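Local coordinates for putative uncharacterized protein (Photobacterium profundum, PDB 3R87) that is a hotdog-fold thioesterase of the 4-hydroxybenzoyl-CoA thioesterase family and probably hydrolyses acyl thioesters, at residues E38-S43 and T80-D85; V11-E16 and L30-R35; E34-H39 and W92-W97. All blocks are in the same frame, centred on the assembly; numbering follows the deposited sequence. Where two conformers were deposited one is given.

Contact 1 (E38-S43 and T80-D85); sequences EHVIDS and TSFTLD
Val40 packs on Phe82 and Thr80, where the last turn of the hotdog helix lies against the curved antiparallel sheet. In the hotdog fold the sheet wraps round this long central helix, here residues 28-41. Both methyls of Val40 are used, one for each partner on strand 75-85. Val40 CG1 sits anti to the backbone N (chi1 173°) and meets the Phe82 ring, with Phe82 CE1 at 3.9 Å. The two side chains cross obliquely. Val40 CG2 lies beside the backbone N and faces the methyl of Thr80, more loosely, with CG2 to CG2 at 4.2 Å. Thr80 and Phe82 are two apart on the strand, so both turn their CB toward the helix, while Ser81 between them points away.

All three touching residues are buried, and the contact is wholly apolar. It is small, at 105 Å² for both sides together. Trp92 of strand 89-97 and Met132 of helix 126-133 also pack on Phe82. The other side of the turn is more open to solvent, with His39 exposed. His39 stacks on His9 and bonds through NE2 to Tyr14 OH of the second subunit. The helix ends at Ile41, and Asp42 leaves it with positive phi and N-caps the next helix through OD2 to Asp44 N. The final turn is closed by Asp42 N donating to Glu38 O at 2.8 Å.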
loop_
_atom_site.group_PDB
_atom_site.type_symbol
_atom_site.label_atom_id
_atom_site.label_comp_id
_atom_site.label_asym_id
_atom_site.label_seq_id
_atom_site.Cartn_x
_atom_site.Cartn_y
_atom_site.Cartn_z
ATOM N N GLU A 38 -10.232 14.752 1.497
ATOM C CA GLU A 38 -11.399 14.271 2.249
ATOM C C GLU A 38 -11.712 15.132 3.435
ATOM O O GLU A 38 -12.873 15.374 3.728
ATOM C CB GLU A 38 -11.231 12.820 2.703
ATOM C CG GLU A 38 -11.103 11.804 1.588
ATOM C CD GLU A 38 -11.468 10.429 2.049
ATOM O OE1 GLU A 38 -12.197 10.251 3.036
ATOM O OE2 GLU A 38 -11.083 9.432 1.380
ATOM N N HIS A 39 -10.683 15.593 4.139
ATOM C CA HIS A 39 -10.904 16.442 5.308
ATOM C C HIS A 39 -11.435 17.805 4.930
ATOM O O HIS A 39 -12.172 18.395 5.715
ATOM C CB HIS A 39 -9.653 16.540 6.167
ATOM C CG HIS A 39 -9.435 15.283 6.948
ATOM N ND1 HIS A 39 -9.951 15.081 8.197
ATOM C CD2 HIS A 39 -8.749 14.164 6.669
ATOM C CE1 HIS A 39 -9.642 13.855 8.619
ATOM N NE2 HIS A 39 -8.912 13.263 7.685
ATOM N N VAL A 40 -11.100 18.345 3.754
ATOM C CA VAL A 40 -11.709 19.588 3.278
ATOM C C VAL A 40 -13.177 19.353 2.989
ATOM O O VAL A 40 -14.050 20.170 3.363
ATOM C CB VAL A 40 -10.976 20.154 2.084
ATOM C CG1 VAL A 40 -11.719 21.348 1.503
ATOM C CG2 VAL A 40 -9.576 20.515 2.422
ATOM N N ILE A 41 -13.494 18.262 2.304
ATOM C CA ILE A 41 -14.841 17.980 1.852
ATOM C C ILE A 41 -15.791 17.539 2.970
ATOM O O ILE A 41 -16.952 17.928 2.993
ATOM C CB ILE A 41 -14.796 16.911 0.735
ATOM C CG1 ILE A 41 -14.089 17.440 -0.520
ATOM C CG2 ILE A 41 -16.224 16.403 0.422
ATOM C CD1 ILE A 41 -13.663 16.335 -1.459
ATOM N N ASP A 42 -15.263 16.758 3.911
ATOM C CA ASP A 42 -15.922 16.049 4.991
ATOM C C ASP A 42 -16.138 14.615 4.526
ATOM O O ASP A 42 -16.967 14.323 3.628
ATOM C CB ASP A 42 -17.254 16.677 5.438
ATOM C CG ASP A 42 -17.787 16.053 6.699
ATOM O OD1 ASP A 42 -18.505 16.768 7.371
ATOM O OD2 ASP A 42 -17.707 14.920 6.908
ATOM N N SER A 43 -15.424 13.675 5.140
ATOM C CA SER A 43 -15.504 12.301 4.711
ATOM C C SER A 43 -16.888 11.699 4.933
ATOM O O SER A 43 -17.283 10.816 4.199
ATOM C CB SER A 43 -14.432 11.502 5.496
ATOM O OG SER A 43 -14.481 11.801 6.880
ATOM N N THR A 80 -3.424 22.397 1.679
ATOM C CA THR A 80 -4.318 22.236 0.549
ATOM C C THR A 80 -5.149 23.490 0.325
ATOM O O THR A 80 -5.711 24.032 1.279
ATOM C CB THR A 80 -5.290 21.066 0.833
ATOM O OG1 THR A 80 -4.537 19.859 0.971
ATOM C CG2 THR A 80 -6.325 20.856 -0.249
ATOM N N SER A 81 -5.300 23.896 -0.913
ATOM C CA SER A 81 -6.300 24.863 -1.295
ATOM C C SER A 81 -7.027 24.372 -2.537
ATOM O O SER A 81 -6.541 23.479 -3.244
ATOM C CB SER A 81 -5.701 26.262 -1.535
ATOM O OG SER A 81 -4.826 26.191 -2.618
ATOM N N PHE A 82 -8.204 24.921 -2.814
ATOM C CA PHE A 82 -9.001 24.565 -3.978
ATOM C C PHE A 82 -9.530 25.760 -4.648
ATOM O O PHE A 82 -9.726 26.836 -4.038
ATOM C CB PHE A 82 -10.190 23.571 -3.657
ATOM C CG PHE A 82 -11.235 24.155 -2.789
ATOM C CD1 PHE A 82 -11.235 24.044 -1.364
ATOM C CD2 PHE A 82 -12.310 24.864 -3.387
ATOM C CE1 PHE A 82 -12.223 24.607 -0.590
ATOM C CE2 PHE A 82 -13.264 25.450 -2.558
ATOM C CZ PHE A 82 -13.252 25.292 -1.137
ATOM N N THR A 83 -9.805 25.604 -5.941
ATOM C CA THR A 83 -10.528 26.598 -6.708
ATOM C C THR A 83 -11.484 25.824 -7.622
ATOM O O THR A 83 -11.210 24.787 -8.142
ATOM C CB THR A 83 -9.568 27.397 -7.568
ATOM O OG1 THR A 83 -9.237 26.720 -8.701
ATOM C CG2 THR A 83 -8.188 27.606 -6.924
ATOM N N LEU A 84 -12.640 26.365 -7.784
ATOM C CA LEU A 84 -13.664 25.766 -8.663
ATOM C C LEU A 84 -13.365 26.199 -10.084
ATOM O O LEU A 84 -13.053 27.371 -10.311
ATOM C CB LEU A 84 -15.083 26.174 -8.205
ATOM C CG LEU A 84 -15.209 26.074 -6.651
ATOM C CD1 LEU A 84 -16.431 26.733 -5.980
ATOM C CD2 LEU A 84 -15.102 24.524 -6.304
ATOM N N ASP A 85 -13.533 25.344 -11.072
ATOM C CA ASP A 85 -13.244 25.718 -12.436
ATOM C C ASP A 85 -14.481 25.265 -13.273
ATOM O O ASP A 85 -14.460 24.221 -13.896
ATOM C CB ASP A 85 -11.953 24.984 -12.835
ATOM C CG ASP A 85 -11.551 25.217 -14.286
ATOM O OD1 ASP A 85 -10.848 24.328 -14.891
ATOM O OD2 ASP A 85 -11.904 26.282 -14.814
#

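Contact 2 (V11-E16 and L30-R35); sequences VQIYYE and LKYFER
Arg35 NH2 is gripped by a water and by a carboxylate of another chain. It donates to the water oxygen at 2.9 Å, and that water donates to Glu16 OE1 of the same chain. Its direct salt bridge is to Glu16 OE1 of the second subunit, and the reciprocal pair forms too. Arg35 NH1 donates to a second water oxygen at 3.0 Å. This water donates to Gln12 O. Both waters lie in the guanidinium plane, at its edge. An arm extended from CG to NE carries the group this far.

The rest of the contact is mostly apolar. Val11 CG1 stands over the centre of the Tyr32 ring, 3.8 Å from the centroid and 9° off the normal, a CH-pi contact. Its chi1 of 169° puts this methyl anti to the backbone N. Val11 CG1 also touches Arg35 NH1 at 3.9 Å. Ile13 CD1 reaches the phenol end of the ring, 4.0 Å from Tyr32 CE2. Tyr32 OH is bonded to Asp17 OD1, which fixes that end. The contact thus joins the end of strand 7-12 and the loop after it to the hotdog helix 28-41, with Ile78 of the neighbouring strand 75-85 packing on both Val11 and Tyr32.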
loop_
_atom_site.group_PDB
_atom_site.type_symbol
_atom_site.label_atom_id
_atom_site.label_comp_id
_atom_site.label_asym_id
_atom_site.label_seq_id
_atom_site.Cartn_x
_atom_site.Cartn_y
_atom_site.Cartn_z
ATOM N N VAL A 11 0.256 14.482 8.671
ATOM C CA VAL A 11 0.511 13.099 8.305
ATOM C C VAL A 11 1.796 12.649 8.966
ATOM O O VAL A 11 2.861 13.239 8.718
ATOM C CB VAL A 11 0.604 12.909 6.749
ATOM C CG1 VAL A 11 1.141 11.500 6.425
ATOM C CG2 VAL A 11 -0.788 13.135 6.173
ATOM N N GLN A 12 1.720 11.579 9.762
ATOM C CA GLN A 12 2.907 10.992 10.338
ATOM C C GLN A 12 3.430 9.893 9.412
ATOM O O GLN A 12 2.664 9.123 8.835
ATOM C CB GLN A 12 2.631 10.428 11.717
ATOM C CG GLN A 12 3.839 9.872 12.389
ATOM C CD GLN A 12 3.781 9.706 13.867
ATOM O OE1 GLN A 12 3.060 10.447 14.565
ATOM N NE2 GLN A 12 4.555 8.802 14.396
ATOM N N ILE A 13 4.759 9.807 9.309
ATOM C CA ILE A 13 5.444 8.837 8.449
ATOM C C ILE A 13 5.835 7.614 9.283
ATOM O O ILE A 13 6.667 7.720 10.204
ATOM C CB ILE A 13 6.669 9.487 7.811
ATOM C CG1 ILE A 13 6.290 10.762 7.034
ATOM C CG2 ILE A 13 7.409 8.489 6.923
ATOM C CD1 ILE A 13 5.181 10.594 6.024
ATOM N N TYR A 14 5.263 6.470 8.949
ATOM C CA TYR A 14 5.480 5.208 9.639
ATOM C C TYR A 14 6.290 4.266 8.748
ATOM O O TYR A 14 6.646 4.593 7.606
ATOM C CB TYR A 14 4.126 4.567 9.980
ATOM C CG TYR A 14 3.252 5.411 10.859
ATOM C CD1 TYR A 14 3.409 5.371 12.267
ATOM C CD2 TYR A 14 2.240 6.179 10.341
ATOM C CE1 TYR A 14 2.546 6.110 13.088
ATOM C CE2 TYR A 14 1.402 6.925 11.157
ATOM C CZ TYR A 14 1.546 6.864 12.538
ATOM O OH TYR A 14 0.687 7.577 13.331
ATOM N N TYR A 15 6.560 3.039 9.216
ATOM C CA TYR A 15 7.277 2.081 8.391
ATOM C C TYR A 15 6.560 1.789 7.068
ATOM O O TYR A 15 7.216 1.533 6.060
ATOM C CB TYR A 15 7.477 0.751 9.148
ATOM C CG TYR A 15 8.742 0.706 9.979
ATOM C CD1 TYR A 15 8.840 1.269 11.206
ATOM C CD2 TYR A 15 9.839 0.050 9.488
ATOM C CE1 TYR A 15 10.061 1.194 11.955
ATOM C CE2 TYR A 15 11.042 -0.043 10.225
ATOM C CZ TYR A 15 11.122 0.596 11.403
ATOM O OH TYR A 15 12.290 0.529 12.170
ATOM N N GLU A 16 5.233 1.815 7.055
ATOM C CA GLU A 16 4.494 1.550 5.801
ATOM C C GLU A 16 4.796 2.574 4.731
ATOM O O GLU A 16 4.455 2.333 3.557
ATOM C CB GLU A 16 3.007 1.584 6.078
ATOM C CG GLU A 16 2.470 2.931 6.501
ATOM C CD GLU A 16 1.106 2.871 7.170
ATOM O OE1 GLU A 16 0.106 3.205 6.477
ATOM O OE2 GLU A 16 1.028 2.459 8.341
ATOM N N LEU A 30 0.498 10.853 -3.054
ATOM C CA LEU A 30 -0.850 11.028 -3.549
ATOM C C LEU A 30 -1.892 10.487 -2.609
ATOM O O LEU A 30 -3.026 10.990 -2.570
ATOM C CB LEU A 30 -1.072 10.463 -4.956
ATOM C CG LEU A 30 -0.660 11.345 -6.133
ATOM C CD1 LEU A 30 -0.532 10.322 -7.320
ATOM C CD2 LEU A 30 -1.561 12.566 -6.313
ATOM N N LYS A 31 -1.536 9.456 -1.811
ATOM C CA LYS A 31 -2.463 8.996 -0.766
ATOM C C LYS A 31 -2.706 10.119 0.263
ATOM O O LYS A 31 -3.846 10.344 0.687
ATOM C CB LYS A 31 -1.894 7.764 -0.036
ATOM C CG LYS A 31 -1.705 6.586 -0.918
ATOM C CD LYS A 31 -1.083 5.411 -0.179
ATOM C CE LYS A 31 -0.894 4.209 -1.138
ATOM N NZ LYS A 31 -0.796 2.875 -0.431
ATOM N N TYR A 32 -1.607 10.764 0.696
ATOM C CA TYR A 32 -1.754 11.798 1.704
ATOM C C TYR A 32 -2.595 12.955 1.160
ATOM O O TYR A 32 -3.393 13.530 1.888
ATOM C CB TYR A 32 -0.394 12.341 2.111
ATOM C CG TYR A 32 0.619 11.274 2.547
ATOM C CD1 TYR A 32 0.246 10.011 3.032
ATOM C CD2 TYR A 32 1.964 11.558 2.409
ATOM C CE1 TYR A 32 1.219 9.068 3.316
ATOM C CE2 TYR A 32 2.950 10.620 2.705
ATOM C CZ TYR A 32 2.547 9.354 3.137
ATOM O OH TYR A 32 3.528 8.432 3.348
ATOM N N PHE A 33 -2.407 13.285 -0.131
ATOM C CA PHE A 33 -3.200 14.321 -0.742
ATOM C C PHE A 33 -4.669 13.940 -0.764
ATOM O O PHE A 33 -5.534 14.781 -0.544
ATOM C CB PHE A 33 -2.685 14.660 -2.111
ATOM C CG PHE A 33 -1.370 15.383 -2.169
ATOM C CD1 PHE A 33 -0.780 15.979 -1.059
ATOM C CD2 PHE A 33 -0.719 15.544 -3.385
ATOM C CE1 PHE A 33 0.372 16.722 -1.141
ATOM C CE2 PHE A 33 0.464 16.293 -3.464
ATOM C CZ PHE A 33 1.017 16.870 -2.351
ATOM N N GLU A 34 -4.973 12.657 -1.043
ATOM C CA GLU A 34 -6.339 12.172 -1.027
ATOM C C GLU A 34 -6.958 12.358 0.367
ATOM O O GLU A 34 -8.092 12.856 0.477
ATOM C CB GLU A 34 -6.395 10.721 -1.493
ATOM C CG GLU A 34 -7.777 10.238 -1.843
ATOM C CD GLU A 34 -8.702 9.933 -0.634
ATOM O OE1 GLU A 34 -8.238 9.482 0.371
ATOM O OE2 GLU A 34 -9.936 10.103 -0.733
ATOM N N ARG A 35 -6.237 11.969 1.414
ATOM C CA ARG A 35 -6.754 12.120 2.765
ATOM C C ARG A 35 -7.101 13.571 3.021
ATOM O O ARG A 35 -8.132 13.912 3.602
ATOM C CB ARG A 35 -5.718 11.675 3.799
ATOM C CG ARG A 35 -5.278 10.234 3.711
ATOM C CD ARG A 35 -4.215 9.974 4.752
ATOM N NE ARG A 35 -3.515 8.730 4.504
ATOM C CZ ARG A 35 -2.406 8.350 5.120
ATOM N NH1 ARG A 35 -1.904 9.124 6.090
ATOM N NH2 ARG A 35 -1.780 7.263 4.729
HETATM O O HOH W 1 0.293 8.024 7.789
HETATM O O HOH W 2 0.453 5.989 5.966
#

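Contact 3 (E34-H39 and W92-W97); sequences ERAREH and WRQEVW
The indole of Trp92 carries Arg37 CD over the centre of one face. Arg37 CD stands 3.5 Å from the centroid of the five-membered ring of Trp92, almost on its normal, a CH-pi contact. Arg37 CG lies over the benzo side, 3.8 Å from Trp92 CE3. The guanidinium has the CA of Glu34 on one face and Gln94 OE1 at its edge, in plane. Its plane is turned 59° from the indole. The charged end is too distant for more than a weak cation-pi attraction.

A bend at chi3 (-59°) lifts the guanidinium away from the indole face and turns NH1 to Gln94. Arg37 NH1 donates to Gln94 OE1 at 2.9 Å, with the N-H pointing at the oxygen at 154°. The donor lies in the carbonyl plane, although the amide and guanidinium planes are far from parallel. Gln94 NE2 lies 3.8 Å from Ala36 CB. This nitrogen donates to Phe33 O of the helix and to Thr80 OG1 of the neighbouring strand 75-85.

Here helix 28-41 crosses the inner face of strand 89-97 in the hotdog core, with short-segment axes 10.0 Å apart. The four touching residues are buried. The amide therefore works from both ends: its oxygen accepts a hydrogen bond from Arg37, and its nitrogen ties helix to sheet. That probably offsets part of the cost of burying the arginine charge, while the indole covers the aliphatic part of its arm.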
loop_
_atom_site.group_PDB
_atom_site.type_symbol
_atom_site.label_atom_id
_atom_site.label_comp_id
_atom_site.label_asym_id
_atom_site.label_seq_id
_atom_site.Cartn_x
_atom_site.Cartn_y
_atom_site.Cartn_z
ATOM N N GLU A 34 -4.973 12.657 -1.043
ATOM C CA GLU A 34 -6.339 12.172 -1.027
ATOM C C GLU A 34 -6.958 12.358 0.367
ATOM O O GLU A 34 -8.092 12.856 0.477
ATOM C CB GLU A 34 -6.395 10.721 -1.493
ATOM C CG GLU A 34 -7.777 10.238 -1.843
ATOM C CD GLU A 34 -8.702 9.933 -0.634
ATOM O OE1 GLU A 34 -8.238 9.482 0.371
ATOM O OE2 GLU A 34 -9.936 10.103 -0.733
ATOM N N ARG A 35 -6.237 11.969 1.414
ATOM C CA ARG A 35 -6.754 12.120 2.765
ATOM C C ARG A 35 -7.101 13.571 3.021
ATOM O O ARG A 35 -8.132 13.912 3.602
ATOM C CB ARG A 35 -5.718 11.675 3.799
ATOM C CG ARG A 35 -5.278 10.234 3.711
ATOM C CD ARG A 35 -4.215 9.974 4.752
ATOM N NE ARG A 35 -3.515 8.730 4.504
ATOM C CZ ARG A 35 -2.406 8.350 5.120
ATOM N NH1 ARG A 35 -1.904 9.124 6.090
ATOM N NH2 ARG A 35 -1.780 7.263 4.729
ATOM N N ALA A 36 -6.177 14.464 2.645
ATOM C CA ALA A 36 -6.340 15.876 2.939
ATOM C C ALA A 36 -7.558 16.436 2.204
ATOM O O ALA A 36 -8.277 17.287 2.779
ATOM C CB ALA A 36 -5.061 16.608 2.597
ATOM N N ARG A 37 -7.803 16.038 0.962
ATOM C CA ARG A 37 -9.006 16.473 0.283
ATOM C C ARG A 37 -10.247 15.989 1.004
ATOM O O ARG A 37 -11.237 16.723 1.098
ATOM C CB ARG A 37 -9.039 16.040 -1.174
ATOM C CG ARG A 37 -7.954 16.628 -2.028
ATOM C CD ARG A 37 -8.142 16.367 -3.521
ATOM N NE ARG A 37 -8.184 14.936 -3.840
ATOM C CZ ARG A 37 -7.115 14.185 -4.095
ATOM N NH1 ARG A 37 -5.903 14.662 -4.082
ATOM N NH2 ARG A 37 -7.300 12.887 -4.411
ATOM N N GLU A 38 -10.232 14.752 1.497
ATOM C CA GLU A 38 -11.399 14.271 2.249
ATOM C C GLU A 38 -11.712 15.132 3.435
ATOM O O GLU A 38 -12.873 15.374 3.728
ATOM C CB GLU A 38 -11.231 12.820 2.703
ATOM C CG GLU A 38 -11.103 11.804 1.588
ATOM C CD GLU A 38 -11.468 10.429 2.049
ATOM O OE1 GLU A 38 -12.197 10.251 3.036
ATOM O OE2 GLU A 38 -11.083 9.432 1.380
ATOM N N HIS A 39 -10.683 15.593 4.139
ATOM C CA HIS A 39 -10.904 16.442 5.308
ATOM C C HIS A 39 -11.435 17.805 4.930
ATOM O O HIS A 39 -12.172 18.395 5.715
ATOM C CB HIS A 39 -9.653 16.540 6.167
ATOM C CG HIS A 39 -9.435 15.283 6.948
ATOM N ND1 HIS A 39 -9.951 15.081 8.197
ATOM C CD2 HIS A 39 -8.749 14.164 6.669
ATOM C CE1 HIS A 39 -9.642 13.855 8.619
ATOM N NE2 HIS A 39 -8.912 13.263 7.685
ATOM N N TRP A 92 -7.097 21.584 -7.237
ATOM C CA TRP A 92 -6.504 21.521 -5.922
ATOM C C TRP A 92 -5.026 21.802 -6.030
ATOM O O TRP A 92 -4.339 21.254 -6.919
ATOM C CB TRP A 92 -6.735 20.164 -5.291
ATOM C CG TRP A 92 -8.155 19.744 -5.145
ATOM C CD1 TRP A 92 -8.950 19.138 -6.062
ATOM C CD2 TRP A 92 -8.966 19.865 -3.958
ATOM N NE1 TRP A 92 -10.177 18.890 -5.517
ATOM C CE2 TRP A 92 -10.226 19.307 -4.226
ATOM C CE3 TRP A 92 -8.709 20.335 -2.651
ATOM C CZ2 TRP A 92 -11.245 19.206 -3.252
ATOM C CZ3 TRP A 92 -9.702 20.247 -1.700
ATOM C CH2 TRP A 92 -10.949 19.725 -2.013
ATOM N N ARG A 93 -4.489 22.624 -5.135
ATOM C CA ARG A 93 -3.075 22.790 -4.932
ATOM C C ARG A 93 -2.751 22.129 -3.607
ATOM O O ARG A 93 -3.335 22.514 -2.583
ATOM C CB ARG A 93 -2.682 24.273 -4.915
ATOM C CG ARG A 93 -1.237 24.512 -4.551
ATOM C CD ARG A 93 -0.313 24.053 -5.639
ATOM N NE ARG A 93 1.048 24.488 -5.385
ATOM C CZ ARG A 93 1.893 24.857 -6.334
ATOM N NH1 ARG A 93 1.636 24.672 -7.652
ATOM N NH2 ARG A 93 3.064 25.317 -5.935
ATOM N N GLN A 94 -1.829 21.169 -3.580
ATOM C CA GLN A 94 -1.525 20.441 -2.387
ATOM C C GLN A 94 -0.040 20.342 -2.216
ATOM O O GLN A 94 0.699 20.111 -3.200
ATOM C CB GLN A 94 -2.197 19.059 -2.354
ATOM C CG GLN A 94 -3.695 19.171 -2.579
ATOM C CD GLN A 94 -4.415 17.886 -2.293
ATOM O OE1 GLN A 94 -4.704 17.117 -3.225
ATOM N NE2 GLN A 94 -4.659 17.605 -1.023
ATOM N N GLU A 95 0.460 20.505 -0.995
ATOM C CA GLU A 95 1.867 20.515 -0.741
ATOM C C GLU A 95 2.189 19.773 0.538
ATOM O O GLU A 95 1.470 19.890 1.526
ATOM C CB GLU A 95 2.415 21.954 -0.615
ATOM C CG GLU A 95 2.130 22.767 -1.892
ATOM C CD GLU A 95 2.661 24.162 -1.885
ATOM O OE1 GLU A 95 3.231 24.612 -0.847
ATOM O OE2 GLU A 95 2.507 24.848 -2.931
ATOM N N VAL A 96 3.282 19.009 0.531
ATOM C CA VAL A 96 3.801 18.382 1.752
ATOM C C VAL A 96 4.917 19.224 2.298
ATOM O O VAL A 96 5.906 19.482 1.595
ATOM C CB VAL A 96 4.395 16.976 1.408
ATOM C CG1 VAL A 96 4.991 16.366 2.663
ATOM C CG2 VAL A 96 3.402 16.090 0.720
ATOM N N TRP A 97 4.782 19.638 3.572
ATOM C CA TRP A 97 5.826 20.438 4.224
ATOM C C TRP A 97 6.404 19.622 5.396
ATOM O O TRP A 97 5.671 19.248 6.347
ATOM C CB TRP A 97 5.204 21.749 4.762
ATOM C CG TRP A 97 4.980 22.723 3.640
ATOM C CD1 TRP A 97 4.068 22.634 2.628
ATOM C CD2 TRP A 97 5.702 23.926 3.403
ATOM N NE1 TRP A 97 4.179 23.723 1.792
ATOM C CE2 TRP A 97 5.190 24.516 2.255
ATOM C CE3 TRP A 97 6.778 24.559 4.083
ATOM C CZ2 TRP A 97 5.669 25.734 1.742
ATOM C CZ3 TRP A 97 7.231 25.757 3.599
ATOM C CH2 TRP A 97 6.688 26.337 2.455
#

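In the fold
The three contacts follow helix 28-41 across the curved sheet of the hotdog fold. Contact 2 comes first in the chain, with strand 7-12, which pairs with strand 75-85. Contact 3 shares Glu34 and Arg35 with it and reaches strand 89-97, their centres about 10 Å apart. Contact 1 takes the helix end to strand 75-85. Its centre is about 8 Å from that of contact 3 and about 17 Å from that of contact 2. Strand 75-85 lies between the other two strands in the sheet, and the Gln94 side chain of contact 3 bonds to both neighbouring contacts. Each contact also touches the second subunit, so the helix serves both the core and the assembly.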